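Local structure of malonyl acyl carrier protein transacylase (Streptococcus pneumoniae, 3IM8) at residues Y15-Y26 against H293-V301; T32-L40 against F105-A113. The protein probably transfers the malonyl group of malonyl-CoA to holo-acyl carrier protein, supplying malonyl-ACP for fatty acid synthesis. All coordinates share one frame; numbering follows the deposited sequence.

Contact 1: residues Y15-Y26 against H293-V301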
ATOM      1  N   TYR A  15       6.259 -10.816  -6.249  1.00 23.51           N
ATOM      2  CA  TYR A  15       7.302 -11.839  -6.459  1.00 23.57           C
ATOM      3  C   TYR A  15       6.991 -12.524  -7.766  1.00 23.42           C
ATOM      4  O   TYR A  15       5.860 -12.443  -8.270  1.00 22.75           O
ATOM      5  CB  TYR A  15       7.453 -12.801  -5.224  1.00 24.21           C
ATOM      6  CG  TYR A  15       6.159 -13.517  -4.845  1.00 25.67           C
ATOM      7  CD1 TYR A  15       5.298 -12.998  -3.865  1.00 23.26           C
ATOM      8  CD2 TYR A  15       5.783 -14.710  -5.509  1.00 25.45           C
ATOM      9  CE1 TYR A  15       4.124 -13.649  -3.549  1.00 24.54           C
ATOM     10  CE2 TYR A  15       4.595 -15.355  -5.212  1.00 25.05           C
ATOM     11  CZ  TYR A  15       3.767 -14.829  -4.239  1.00 25.79           C
ATOM     12  OH  TYR A  15       2.568 -15.489  -3.978  1.00 26.23           O
ATOM     13  N   LEU A  16       7.998 -13.146  -8.373  1.00 22.99           N
ATOM     14  CA  LEU A  16       7.792 -13.709  -9.688  1.00 22.10           C
ATOM     15  C   LEU A  16       6.762 -14.833  -9.546  1.00 20.58           C
ATOM     16  O   LEU A  16       6.851 -15.634  -8.652  1.00 18.54           O
ATOM     17  CB  LEU A  16       9.119 -14.217 -10.287  1.00 23.12           C
ATOM     18  CG  LEU A  16       9.330 -14.550 -11.775  1.00 25.63           C
ATOM     19  CD1 LEU A  16       9.408 -13.291 -12.632  1.00 26.55           C
ATOM     20  CD2 LEU A  16      10.646 -15.365 -11.896  1.00 31.44           C
ATOM     21  N   GLY A  17       5.787 -14.846 -10.443  1.00 19.22           N
ATOM     22  CA  GLY A  17       4.789 -15.883 -10.496  1.00 19.09           C
ATOM     23  C   GLY A  17       3.597 -15.700  -9.571  1.00 19.22           C
ATOM     24  O   GLY A  17       2.755 -16.595  -9.510  1.00 19.03           O
ATOM     25  N   MET A  18       3.528 -14.590  -8.822  1.00 18.53           N
ATOM     26  CA  MET A  18       2.430 -14.403  -7.844  1.00 17.95           C
ATOM     27  C   MET A  18       1.044 -14.540  -8.486  1.00 18.10           C
ATOM     28  O   MET A  18       0.793 -14.041  -9.590  1.00 18.50           O
ATOM     29  CB  MET A  18       2.554 -13.065  -7.131  1.00 17.74           C
ATOM     30  CG  MET A  18       2.540 -11.880  -8.111  1.00 16.46           C
ATOM     31  SD  MET A  18       2.659 -10.327  -7.289  1.00 20.17           S
ATOM     32  CE  MET A  18       2.128  -9.293  -8.645  1.00 16.84           C
ATOM     33  N   GLY A  19       0.153 -15.249  -7.813  1.00 18.75           N
ATOM     34  CA  GLY A  19      -1.186 -15.428  -8.337  1.00 19.09           C
ATOM     35  C   GLY A  19      -1.331 -16.471  -9.439  1.00 20.40           C
ATOM     36  O   GLY A  19      -2.449 -16.686  -9.939  1.00 22.04           O
ATOM     37  N   ARG A  20      -0.238 -17.093  -9.868  1.00 20.40           N
ATOM     38  CA  ARG A  20      -0.323 -18.008 -11.038  1.00 20.93           C
ATOM     39  C   ARG A  20      -1.147 -19.265 -10.731  1.00 20.98           C
ATOM     40  O   ARG A  20      -1.923 -19.718 -11.587  1.00 20.49           O
ATOM     41  CB  ARG A  20       1.078 -18.417 -11.578  1.00 21.85           C
ATOM     42  CG  ARG A  20       1.007 -19.454 -12.743  1.00 20.32           C
ATOM     43  CD  ARG A  20       0.759 -18.758 -14.045  1.00 17.04           C
ATOM     44  NE  ARG A  20       0.081 -19.628 -15.008  1.00 18.28           N
ATOM     45  CZ  ARG A  20       0.074 -19.439 -16.341  1.00 20.36           C
ATOM     46  NH1 ARG A  20      -0.628 -20.257 -17.109  1.00 22.41           N
ATOM     47  NH2 ARG A  20       0.761 -18.429 -16.916  1.00 19.22           N
ATOM     48  N   ASP A  21      -0.953 -19.849  -9.534  1.00 21.66           N
ATOM     49  CA  ASP A  21      -1.804 -20.962  -9.057  1.00 22.73           C
ATOM     50  C   ASP A  21      -3.318 -20.631  -9.157  1.00 23.20           C
ATOM     51  O   ASP A  21      -4.117 -21.382  -9.783  1.00 24.65           O
ATOM     52  CB  ASP A  21      -1.385 -21.422  -7.641  1.00 23.83           C
ATOM     53  CG  ASP A  21      -1.315 -20.278  -6.595  1.00 23.19           C
ATOM     54  OD1 ASP A  21      -1.548 -19.101  -6.893  1.00 21.42           O
ATOM     55  OD2 ASP A  21      -0.993 -20.571  -5.425  1.00 24.25           O
ATOM     56  N   PHE A  22      -3.705 -19.494  -8.592  1.00 22.32           N
ATOM     57  CA  PHE A  22      -5.092 -19.037  -8.670  1.00 22.51           C
ATOM     58  C   PHE A  22      -5.513 -18.840 -10.112  1.00 23.62           C
ATOM     59  O   PHE A  22      -6.631 -19.205 -10.453  1.00 24.63           O
ATOM     60  CB  PHE A  22      -5.287 -17.732  -7.920  1.00 20.97           C
ATOM     61  CG  PHE A  22      -5.119 -17.853  -6.445  1.00 23.78           C
ATOM     62  CD1 PHE A  22      -5.418 -19.058  -5.773  1.00 22.30           C
ATOM     63  CD2 PHE A  22      -4.703 -16.746  -5.685  1.00 22.21           C
ATOM     64  CE1 PHE A  22      -5.296 -19.125  -4.382  1.00 22.87           C
ATOM     65  CE2 PHE A  22      -4.582 -16.831  -4.288  1.00 23.08           C
ATOM     66  CZ  PHE A  22      -4.863 -18.013  -3.652  1.00 23.49           C
ATOM     67  N   TYR A  23      -4.623 -18.280 -10.946  1.00 23.55           N
ATOM     68  CA  TYR A  23      -4.927 -17.931 -12.346  1.00 24.66           C
ATOM     69  C   TYR A  23      -5.363 -19.116 -13.216  1.00 25.42           C
ATOM     70  O   TYR A  23      -6.361 -19.009 -13.963  1.00 25.84           O
ATOM     71  CB  TYR A  23      -3.753 -17.149 -13.006  1.00 24.39           C
ATOM     72  CG  TYR A  23      -3.881 -16.795 -14.503  1.00 22.91           C
ATOM     73  CD1 TYR A  23      -4.224 -15.490 -14.899  1.00 20.03           C
ATOM     74  CD2 TYR A  23      -3.596 -17.749 -15.519  1.00 22.96           C
ATOM     75  CE1 TYR A  23      -4.316 -15.131 -16.246  1.00 19.81           C
ATOM     76  CE2 TYR A  23      -3.686 -17.396 -16.915  1.00 19.47           C
ATOM     77  CZ  TYR A  23      -4.036 -16.087 -17.228  1.00 19.30           C
ATOM     78  OH  TYR A  23      -4.148 -15.699 -18.486  1.00 20.77           O
ATOM     79  N   ASP A  24      -4.625 -20.220 -13.110  1.00 25.66           N
ATOM     80  CA  ASP A  24      -4.921 -21.442 -13.833  1.00 26.23           C
ATOM     81  C   ASP A  24      -6.177 -22.169 -13.313  1.00 27.48           C
ATOM     82  O   ASP A  24      -6.941 -22.791 -14.094  1.00 27.62           O
ATOM     83  CB  ASP A  24      -3.702 -22.355 -13.769  1.00 26.34           C
ATOM     84  CG  ASP A  24      -2.560 -21.832 -14.585  1.00 25.42           C
ATOM     85  OD1 ASP A  24      -2.799 -21.364 -15.698  1.00 27.35           O
ATOM     86  OD2 ASP A  24      -1.417 -21.892 -14.135  1.00 24.27           O
ATOM     87  N   GLN A  25      -6.406 -22.052 -12.007  1.00 27.78           N
ATOM     88  CA  GLN A  25      -7.436 -22.818 -11.309  1.00 28.74           C
ATOM     89  C   GLN A  25      -8.808 -22.144 -11.257  1.00 27.83           C
ATOM     90  O   GLN A  25      -9.816 -22.821 -11.231  1.00 28.38           O
ATOM     91  CB  GLN A  25      -7.019 -23.102  -9.883  1.00 28.56           C
ATOM     92  CG  GLN A  25      -8.123 -23.806  -9.136  1.00 33.27           C
ATOM     93  CD  GLN A  25      -7.583 -24.681  -8.087  1.00 37.76           C
ATOM     94  OE1 GLN A  25      -6.408 -24.593  -7.746  1.00 39.36           O
ATOM     95  NE2 GLN A  25      -8.427 -25.550  -7.544  1.00 41.24           N
ATOM     96  N   TYR A  26      -8.827 -20.819 -11.182  1.00 26.89           N
ATOM     97  CA  TYR A  26     -10.046 -20.065 -10.972  1.00 25.95           C
ATOM     98  C   TYR A  26     -10.353 -19.096 -12.127  1.00 25.46           C
ATOM     99  O   TYR A  26      -9.651 -18.107 -12.298  1.00 25.74           O
ATOM    100  CB  TYR A  26      -9.925 -19.337  -9.621  1.00 25.96           C
ATOM    101  CG  TYR A  26      -9.864 -20.273  -8.425  1.00 25.01           C
ATOM    102  CD1 TYR A  26     -11.019 -20.873  -7.913  1.00 25.12           C
ATOM    103  CD2 TYR A  26      -8.664 -20.560  -7.801  1.00 25.69           C
ATOM    104  CE1 TYR A  26     -10.959 -21.749  -6.839  1.00 24.64           C
ATOM    105  CE2 TYR A  26      -8.622 -21.436  -6.691  1.00 23.76           C
ATOM    106  CZ  TYR A  26      -9.767 -22.015  -6.246  1.00 24.02           C
ATOM    107  OH  TYR A  26      -9.712 -22.860  -5.158  1.00 28.85           O
ATOM    108  N   HIS A 293      -4.078 -14.237   6.067  1.00 23.46           N
ATOM    109  CA  HIS A 293      -3.743 -13.628   4.804  1.00 22.27           C
ATOM    110  C   HIS A 293      -3.973 -14.638   3.703  1.00 20.77           C
ATOM    111  O   HIS A 293      -3.914 -15.822   3.960  1.00 20.46           O
ATOM    112  CB  HIS A 293      -2.298 -13.139   4.835  1.00 21.95           C
ATOM    113  CG  HIS A 293      -1.282 -14.226   5.013  1.00 25.28           C
ATOM    114  ND1 HIS A 293      -0.680 -14.871   3.944  1.00 29.08           N
ATOM    115  CD2 HIS A 293      -0.747 -14.774   6.129  1.00 26.27           C
ATOM    116  CE1 HIS A 293       0.174 -15.768   4.396  1.00 29.29           C
ATOM    117  NE2 HIS A 293       0.143 -15.736   5.719  1.00 30.01           N
ATOM    118  N   VAL A 294      -4.247 -14.177   2.475  1.00 19.94           N
ATOM    119  CA  VAL A 294      -4.380 -15.061   1.340  1.00 18.35           C
ATOM    120  C   VAL A 294      -3.540 -14.522   0.194  1.00 18.92           C
ATOM    121  O   VAL A 294      -3.782 -13.378  -0.252  1.00 18.66           O
ATOM    122  CB  VAL A 294      -5.870 -15.226   0.914  1.00 18.44           C
ATOM    123  CG1 VAL A 294      -5.963 -16.174  -0.281  1.00 19.48           C
ATOM    124  CG2 VAL A 294      -6.662 -15.840   2.010  1.00 18.01           C
ATOM    125  N   GLU A 295      -2.535 -15.301  -0.245  1.00 18.70           N
ATOM    126  CA  GLU A 295      -1.711 -14.922  -1.424  1.00 19.47           C
ATOM    127  C   GLU A 295      -1.499 -16.086  -2.427  1.00 19.55           C
ATOM    128  O   GLU A 295      -1.032 -15.864  -3.542  1.00 19.19           O
ATOM    129  CB  GLU A 295      -0.330 -14.403  -0.974  1.00 19.68           C
ATOM    130  CG  GLU A 295       0.531 -15.512  -0.401  1.00 20.44           C
ATOM    131  CD  GLU A 295       1.899 -15.060  -0.008  1.00 22.83           C
ATOM    132  OE1 GLU A 295       2.377 -14.033  -0.524  1.00 24.19           O
ATOM    133  OE2 GLU A 295       2.490 -15.709   0.866  1.00 26.36           O
ATOM    134  N   ASP A 296      -1.843 -17.317  -2.018  1.00 19.96           N
ATOM    135  CA  ASP A 296      -1.581 -18.560  -2.784  1.00 20.47           C
ATOM    136  C   ASP A 296      -2.524 -19.730  -2.351  1.00 21.87           C
ATOM    137  O   ASP A 296      -3.391 -19.548  -1.494  1.00 21.79           O
ATOM    138  CB  ASP A 296      -0.093 -18.974  -2.704  1.00 19.51           C
ATOM    139  CG  ASP A 296       0.374 -19.285  -1.284  1.00 21.12           C
ATOM    140  OD1 ASP A 296      -0.473 -19.386  -0.377  1.00 21.28           O
ATOM    141  OD2 ASP A 296       1.601 -19.368  -1.047  1.00 22.15           O
ATOM    142  N   GLN A 297      -2.383 -20.913  -2.940  1.00 23.68           N
ATOM    143  CA  GLN A 297      -3.359 -21.992  -2.702  1.00 25.89           C
ATOM    144  C   GLN A 297      -3.311 -22.386  -1.251  1.00 26.62           C
ATOM    145  O   GLN A 297      -4.354 -22.468  -0.578  1.00 27.12           O
ATOM    146  CB  GLN A 297      -3.168 -23.231  -3.622  1.00 26.44           C
ATOM    147  CG  GLN A 297      -4.442 -24.171  -3.630  1.00 28.32           C
ATOM    148  CD  GLN A 297      -5.683 -23.459  -4.179  1.00 30.98           C
ATOM    149  OE1 GLN A 297      -5.571 -22.567  -5.040  1.00 34.34           O
ATOM    150  NE2 GLN A 297      -6.877 -23.845  -3.697  1.00 32.96           N
ATOM    151  N   ALA A 298      -2.102 -22.570  -0.727  1.00 28.14           N
ATOM    152  CA  ALA A 298      -1.972 -22.964   0.703  1.00 28.03           C
ATOM    153  C   ALA A 298      -2.686 -21.997   1.654  1.00 27.11           C
ATOM    154  O   ALA A 298      -3.490 -22.410   2.487  1.00 26.82           O
ATOM    155  CB  ALA A 298      -0.467 -23.101   1.100  1.00 29.18           C
ATOM    156  N   SER A 299      -2.397 -20.700   1.520  1.00 26.59           N
ATOM    157  CA  SER A 299      -3.036 -19.684   2.388  1.00 25.45           C
ATOM    158  C   SER A 299      -4.571 -19.583   2.192  1.00 24.79           C
ATOM    159  O   SER A 299      -5.330 -19.239   3.145  1.00 24.85           O
ATOM    160  CB  SER A 299      -2.330 -18.298   2.252  1.00 25.87           C
ATOM    161  OG  SER A 299      -2.220 -17.829   0.906  1.00 25.03           O
ATOM    162  N   LEU A 300      -5.033 -19.896   0.981  1.00 24.02           N
ATOM    163  CA  LEU A 300      -6.478 -19.905   0.678  1.00 25.21           C
ATOM    164  C   LEU A 300      -7.143 -21.025   1.509  1.00 26.19           C
ATOM    165  O   LEU A 300      -8.147 -20.793   2.193  1.00 26.11           O
ATOM    166  CB  LEU A 300      -6.721 -20.157  -0.823  1.00 25.41           C
ATOM    167  CG  LEU A 300      -8.092 -19.898  -1.503  1.00 26.83           C
ATOM    168  CD1 LEU A 300      -8.660 -21.081  -2.222  1.00 30.01           C
ATOM    169  CD2 LEU A 300      -9.187 -19.144  -0.653  1.00 24.19           C
ATOM    170  N   VAL A 301      -6.556 -22.217   1.458  1.00 27.86           N
ATOM    171  CA  VAL A 301      -7.054 -23.407   2.202  1.00 29.47           C
ATOM    172  C   VAL A 301      -7.009 -23.173   3.708  1.00 29.96           C
ATOM    173  O   VAL A 301      -7.994 -23.394   4.366  1.00 30.90           O
ATOM    174  CB  VAL A 301      -6.321 -24.669   1.805  1.00 29.42           C
ATOM    175  CG1 VAL A 301      -6.727 -25.865   2.742  1.00 31.57           C
ATOM    176  CG2 VAL A 301      -6.655 -25.005   0.365  1.00 29.88           C
TER
HETATM  177  O   HOH W   1       0.466 -13.537  -4.447  1.00 20.10           O
HETATM  178  O   HOH W   2      -0.257 -17.140  -5.776  1.00 20.21           O
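D21 and Q297 form the direct backbone-to-side-chain link of this contact: the amide of Q297 donates to D21 OD2 (N to OD2 2.9 Å), arriving 43° out of the carboxylate plane. The crowded first torsion of D21, chi1 53°, turns OD1 back to F22 N, so a short aspartate serves both segments. At the end of Q297, NE2 makes a weak hydrogen bond to Y26 OH (3.3 Å); amide and ring are nearly coplanar, with Q297 OE1 at the ring edge, in its plane. One water joins Y15 OH to E295 O; a second donates to E295 O and D21 OD1 and accepts from G19 N. Glycine suits this N-cap, since at phi 78° a side chain would crowd the preceding carbonyl O. D296 is the N-cap of helix 297-304, OD1 receiving S299 N (3.0 Å) and S299 OG. The apolar part centres on F22, whose far ring end lies against the E295 and D296 backbone, CZ 3.0 Å from D296 O, with V294 CG1 and L300 CB beside it. E295 OE1 accepts from G275 N. Helix 58-78 packs on F22 and Y26 through L75. The contact joins the loop before helix 20-25 and that helix to edge strand 290-294 and the start of helix 297-304.

Contact 2: residues T32-L40 against F105-A113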
ATOM      1  N   THR A  32      -9.827 -11.600 -14.367  1.00 23.92           N
ATOM      2  CA  THR A  32      -9.307 -10.337 -13.800  1.00 21.49           C
ATOM      3  C   THR A  32      -7.915  -9.931 -14.391  1.00 21.86           C
ATOM      4  O   THR A  32      -7.685  -8.766 -14.766  1.00 21.67           O
ATOM      5  CB  THR A  32      -9.314 -10.375 -12.204  1.00 21.85           C
ATOM      6  OG1 THR A  32     -10.660 -10.590 -11.761  1.00 23.33           O
ATOM      7  CG2 THR A  32      -8.773  -9.059 -11.551  1.00 18.73           C
ATOM      8  N   ILE A  33      -6.978 -10.881 -14.470  1.00 21.54           N
ATOM      9  CA  ILE A  33      -5.625 -10.572 -14.978  1.00 21.68           C
ATOM     10  C   ILE A  33      -5.655 -10.241 -16.476  1.00 21.67           C
ATOM     11  O   ILE A  33      -4.981  -9.312 -16.888  1.00 20.89           O
ATOM     12  CB  ILE A  33      -4.567 -11.732 -14.661  1.00 21.54           C
ATOM     13  CG1 ILE A  33      -4.431 -11.965 -13.153  1.00 20.64           C
ATOM     14  CG2 ILE A  33      -3.165 -11.422 -15.208  1.00 22.16           C
ATOM     15  CD1 ILE A  33      -4.036 -10.719 -12.358  1.00 21.19           C
ATOM     16  N   ASP A  34      -6.386 -11.029 -17.283  1.00 22.73           N
ATOM     17  CA  ASP A  34      -6.479 -10.772 -18.747  1.00 23.32           C
ATOM     18  C   ASP A  34      -7.185  -9.434 -19.047  1.00 23.80           C
ATOM     19  O   ASP A  34      -6.759  -8.690 -19.920  1.00 24.98           O
ATOM     20  CB  ASP A  34      -7.121 -11.935 -19.534  1.00 23.62           C
ATOM     21  CG  ASP A  34      -6.368 -13.297 -19.353  1.00 25.30           C
ATOM     22  OD1 ASP A  34      -5.306 -13.375 -18.658  1.00 26.22           O
ATOM     23  OD2 ASP A  34      -6.847 -14.304 -19.934  1.00 26.03           O
ATOM     24  N   ARG A  35      -8.197  -9.083 -18.266  1.00 24.19           N
ATOM     25  CA  ARG A  35      -8.739  -7.717 -18.305  1.00 25.40           C
ATOM     26  C   ARG A  35      -7.682  -6.621 -18.045  1.00 25.53           C
ATOM     27  O   ARG A  35      -7.703  -5.583 -18.683  1.00 25.70           O
ATOM     28  CB  ARG A  35      -9.875  -7.580 -17.302  1.00 25.53           C
ATOM     29  CG  ARG A  35     -11.047  -7.008 -17.902  1.00 29.64           C
ATOM     30  CD  ARG A  35     -11.734  -8.042 -18.802  1.00 36.95           C
ATOM     31  NE  ARG A  35     -12.566  -7.397 -19.814  1.00 41.83           N
ATOM     32  CZ  ARG A  35     -13.745  -7.846 -20.257  1.00 44.87           C
ATOM     33  NH1 ARG A  35     -14.393  -7.135 -21.166  1.00 44.59           N
ATOM     34  NH2 ARG A  35     -14.299  -8.980 -19.795  1.00 45.64           N
ATOM     35  N   ALA A  36      -6.750  -6.845 -17.107  1.00 25.94           N
ATOM     36  CA  ALA A  36      -5.760  -5.820 -16.838  1.00 26.40           C
ATOM     37  C   ALA A  36      -4.800  -5.799 -18.020  1.00 26.66           C
ATOM     38  O   ALA A  36      -4.330  -4.751 -18.418  1.00 26.89           O
ATOM     39  CB  ALA A  36      -5.030  -6.105 -15.533  1.00 26.13           C
ATOM     40  N   SER A  37      -4.528  -6.973 -18.588  1.00 27.47           N
ATOM     41  CA  SER A  37      -3.604  -7.065 -19.725  1.00 27.64           C
ATOM     42  C   SER A  37      -4.133  -6.255 -20.877  1.00 28.15           C
ATOM     43  O   SER A  37      -3.389  -5.455 -21.401  1.00 27.89           O
ATOM     44  CB  SER A  37      -3.330  -8.498 -20.145  1.00 27.20           C
ATOM     45  OG  SER A  37      -2.548  -9.161 -19.161  1.00 24.50           O
ATOM     46  N   GLN A  38      -5.417  -6.424 -21.233  1.00 29.47           N
ATOM     47  CA  GLN A  38      -6.073  -5.544 -22.221  1.00 30.95           C
ATOM     48  C   GLN A  38      -5.925  -4.057 -21.931  1.00 30.53           C
ATOM     49  O   GLN A  38      -5.547  -3.299 -22.814  1.00 30.90           O
ATOM     50  CB  GLN A  38      -7.555  -5.860 -22.422  1.00 32.24           C
ATOM     51  CG  GLN A  38      -8.029  -5.446 -23.803  1.00 37.32           C
ATOM     52  CD  GLN A  38      -9.254  -6.231 -24.273  1.00 43.67           C
ATOM     53  OE1 GLN A  38      -9.626  -6.197 -25.470  1.00 44.00           O
ATOM     54  NE2 GLN A  38      -9.893  -6.946 -23.331  1.00 46.20           N
ATOM     55  N   VAL A  39      -6.222  -3.616 -20.711  1.00 29.23           N
ATOM     56  CA  VAL A  39      -6.126  -2.177 -20.426  1.00 27.09           C
ATOM     57  C   VAL A  39      -4.691  -1.673 -20.655  1.00 26.57           C
ATOM     58  O   VAL A  39      -4.465  -0.592 -21.205  1.00 26.04           O
ATOM     59  CB  VAL A  39      -6.637  -1.839 -18.995  1.00 26.22           C
ATOM     60  CG1 VAL A  39      -6.215  -0.395 -18.570  1.00 25.83           C
ATOM     61  CG2 VAL A  39      -8.120  -2.035 -18.900  1.00 24.44           C
ATOM     62  N   LEU A  40      -3.732  -2.466 -20.218  1.00 25.99           N
ATOM     63  CA  LEU A  40      -2.313  -2.101 -20.281  1.00 26.15           C
ATOM     64  C   LEU A  40      -1.672  -2.112 -21.681  1.00 26.56           C
ATOM     65  O   LEU A  40      -0.750  -1.386 -21.921  1.00 27.78           O
ATOM     66  CB  LEU A  40      -1.538  -3.056 -19.366  1.00 26.09           C
ATOM     67  CG  LEU A  40      -2.028  -2.904 -17.928  1.00 25.48           C
ATOM     68  CD1 LEU A  40      -1.564  -4.077 -17.058  1.00 24.63           C
ATOM     69  CD2 LEU A  40      -1.525  -1.601 -17.362  1.00 23.06           C
ATOM     70  N   PHE A 105     -12.547  -1.281 -11.848  1.00 22.16           N
ATOM     71  CA  PHE A 105     -11.326  -2.033 -11.914  1.00 23.75           C
ATOM     72  C   PHE A 105     -10.440  -1.628 -13.106  1.00 24.39           C
ATOM     73  O   PHE A 105      -9.230  -1.364 -12.938  1.00 24.23           O
ATOM     74  CB  PHE A 105     -11.626  -3.523 -11.978  1.00 23.76           C
ATOM     75  CG  PHE A 105     -10.421  -4.343 -12.239  1.00 23.28           C
ATOM     76  CD1 PHE A 105      -9.342  -4.281 -11.376  1.00 23.25           C
ATOM     77  CD2 PHE A 105     -10.355  -5.172 -13.357  1.00 24.34           C
ATOM     78  CE1 PHE A 105      -8.183  -5.070 -11.593  1.00 23.55           C
ATOM     79  CE2 PHE A 105      -9.225  -5.925 -13.599  1.00 24.64           C
ATOM     80  CZ  PHE A 105      -8.125  -5.867 -12.702  1.00 24.44           C
ATOM     81  N   GLU A 106     -11.024  -1.601 -14.304  1.00 24.59           N
ATOM     82  CA  GLU A 106     -10.292  -1.182 -15.508  1.00 25.66           C
ATOM     83  C   GLU A 106      -9.748   0.259 -15.427  1.00 24.99           C
ATOM     84  O   GLU A 106      -8.619   0.542 -15.857  1.00 24.82           O
ATOM     85  CB  GLU A 106     -11.165  -1.434 -16.762  1.00 26.46           C
ATOM     86  CG  GLU A 106     -11.196  -2.913 -17.096  1.00 30.60           C
ATOM     87  CD  GLU A 106     -12.285  -3.335 -18.065  1.00 37.49           C
ATOM     88  OE1 GLU A 106     -13.483  -3.240 -17.705  1.00 41.65           O
ATOM     89  OE2 GLU A 106     -11.958  -3.847 -19.154  1.00 37.39           O
ATOM     90  N   ASP A 107     -10.530   1.161 -14.844  1.00 23.95           N
ATOM     91  CA  ASP A 107     -10.042   2.504 -14.511  1.00 23.81           C
ATOM     92  C   ASP A 107      -8.796   2.467 -13.584  1.00 22.70           C
ATOM     93  O   ASP A 107      -7.837   3.219 -13.792  1.00 22.77           O
ATOM     94  CB  ASP A 107     -11.132   3.291 -13.784  1.00 23.66           C
ATOM     95  CG  ASP A 107     -12.166   3.870 -14.730  1.00 25.98           C
ATOM     96  OD1 ASP A 107     -11.924   3.823 -15.947  1.00 28.71           O
ATOM     97  OD2 ASP A 107     -13.245   4.325 -14.249  1.00 24.63           O
ATOM     98  N   ALA A 108      -8.856   1.603 -12.559  1.00 20.85           N
ATOM     99  CA  ALA A 108      -7.802   1.475 -11.565  1.00 19.73           C
ATOM    100  C   ALA A 108      -6.515   1.053 -12.255  1.00 19.89           C
ATOM    101  O   ALA A 108      -5.468   1.629 -12.050  1.00 20.61           O
ATOM    102  CB  ALA A 108      -8.198   0.422 -10.531  1.00 18.61           C
ATOM    103  N   VAL A 109      -6.602   0.029 -13.084  1.00 20.38           N
ATOM    104  CA  VAL A 109      -5.437  -0.497 -13.757  1.00 20.84           C
ATOM    105  C   VAL A 109      -4.745   0.605 -14.555  1.00 21.72           C
ATOM    106  O   VAL A 109      -3.513   0.749 -14.424  1.00 21.04           O
ATOM    107  CB  VAL A 109      -5.817  -1.658 -14.666  1.00 20.81           C
ATOM    108  CG1 VAL A 109      -4.609  -2.152 -15.426  1.00 18.56           C
ATOM    109  CG2 VAL A 109      -6.395  -2.817 -13.817  1.00 21.09           C
ATOM    110  N   ALA A 110      -5.493   1.372 -15.372  1.00 20.93           N
ATOM    111  CA  ALA A 110      -4.822   2.411 -16.154  1.00 21.58           C
ATOM    112  C   ALA A 110      -4.229   3.480 -15.204  1.00 22.34           C
ATOM    113  O   ALA A 110      -3.121   3.959 -15.418  1.00 23.87           O
ATOM    114  CB  ALA A 110      -5.765   3.066 -17.190  1.00 21.82           C
ATOM    115  N   LEU A 111      -4.965   3.830 -14.155  1.00 21.66           N
ATOM    116  CA  LEU A 111      -4.598   4.910 -13.292  1.00 20.55           C
ATOM    117  C   LEU A 111      -3.342   4.615 -12.491  1.00 20.11           C
ATOM    118  O   LEU A 111      -2.532   5.541 -12.260  1.00 19.48           O
ATOM    119  CB  LEU A 111      -5.730   5.152 -12.338  1.00 20.87           C
ATOM    120  CG  LEU A 111      -5.641   6.139 -11.218  1.00 21.23           C
ATOM    121  CD1 LEU A 111      -5.268   7.541 -11.759  1.00 21.24           C
ATOM    122  CD2 LEU A 111      -7.034   6.089 -10.561  1.00 20.97           C
ATOM    123  N   VAL A 112      -3.184   3.366 -12.024  1.00 19.11           N
ATOM    124  CA  VAL A 112      -1.955   3.022 -11.265  1.00 18.52           C
ATOM    125  C   VAL A 112      -0.722   2.852 -12.178  1.00 18.82           C
ATOM    126  O   VAL A 112       0.388   3.104 -11.724  1.00 18.34           O
ATOM    127  CB  VAL A 112      -2.098   1.817 -10.210  1.00 18.21           C
ATOM    128  CG1 VAL A 112      -3.255   2.116  -9.144  1.00 15.64           C
ATOM    129  CG2 VAL A 112      -2.334   0.491 -10.905  1.00 17.43           C
ATOM    130  N   ALA A 113      -0.911   2.453 -13.445  1.00 19.89           N
ATOM    131  CA  ALA A 113       0.201   2.473 -14.411  1.00 21.13           C
ATOM    132  C   ALA A 113       0.760   3.872 -14.552  1.00 21.89           C
ATOM    133  O   ALA A 113       1.976   4.032 -14.621  1.00 23.81           O
ATOM    134  CB  ALA A 113      -0.213   1.967 -15.748  1.00 20.02           C
TER
HETATM  135  O   HOH W   3      -9.876  -4.937 -20.351  1.00 32.63           O
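V39 bridges the turn from E106 to A110 with both its methyl groups. CG1, anti to the backbone N (chi1 166°), reaches A110, 3.8 Å from its CB, where the small alanine lets the helices come near; CG2 packs at 3.7 Å against E106 CG. F105 fills the other end of the interface. T32 meets its ring twice: methyl CG2 stands well out of the ring plane, past the rim at CZ (3.5 Å), while T32 O sits near the plane, 3.4 Å from CE2, where the positive edge of an aromatic ring suits a carbonyl oxygen. V109 CG2, from the same helix as F105, lies over the opposite face toward the rim. E106 uses its aliphatic stem against V39 and its carboxylate at the boundary: OE2 forms a long salt bridge to R35 NE (3.7 Å), and a water donates to both OE2 and R35 O. R35 has a second acidic partner in E31. Between these residues, V109 CG1 packs 3.7 Å from L40 CG, and A36 CB touches V109 CG2 at 4.0 Å, a small side chain suiting the close backbones. The i, i+4 rows T32/A36/L40 and F105/V109/A113 meet at -52°, consistent with ridges-into-grooves packing in the helical part of the acyltransferase fold.

In the fold
From the N terminus, strand 4-8 leads to residues 15-26, whose partner in contact 1 lies at the far end of the chain, so this contact closes a loop spanning almost the whole protein. Helix 27-40 follows directly and forms contact 2 with helix 105-122, closing a much shorter loop that lies entirely within the longer one; the two do not cross. Their centres are about 19 Å apart, yet they touch through Y23 and D34, whose side chains probably share a hydrogen bond. Helix 58-78 borders both contacts. Contact 1 ties the chain ends together beside the parallel sheet, contact 2 joins two helices, and both lie away from the predicted active-site residues S90 and H199.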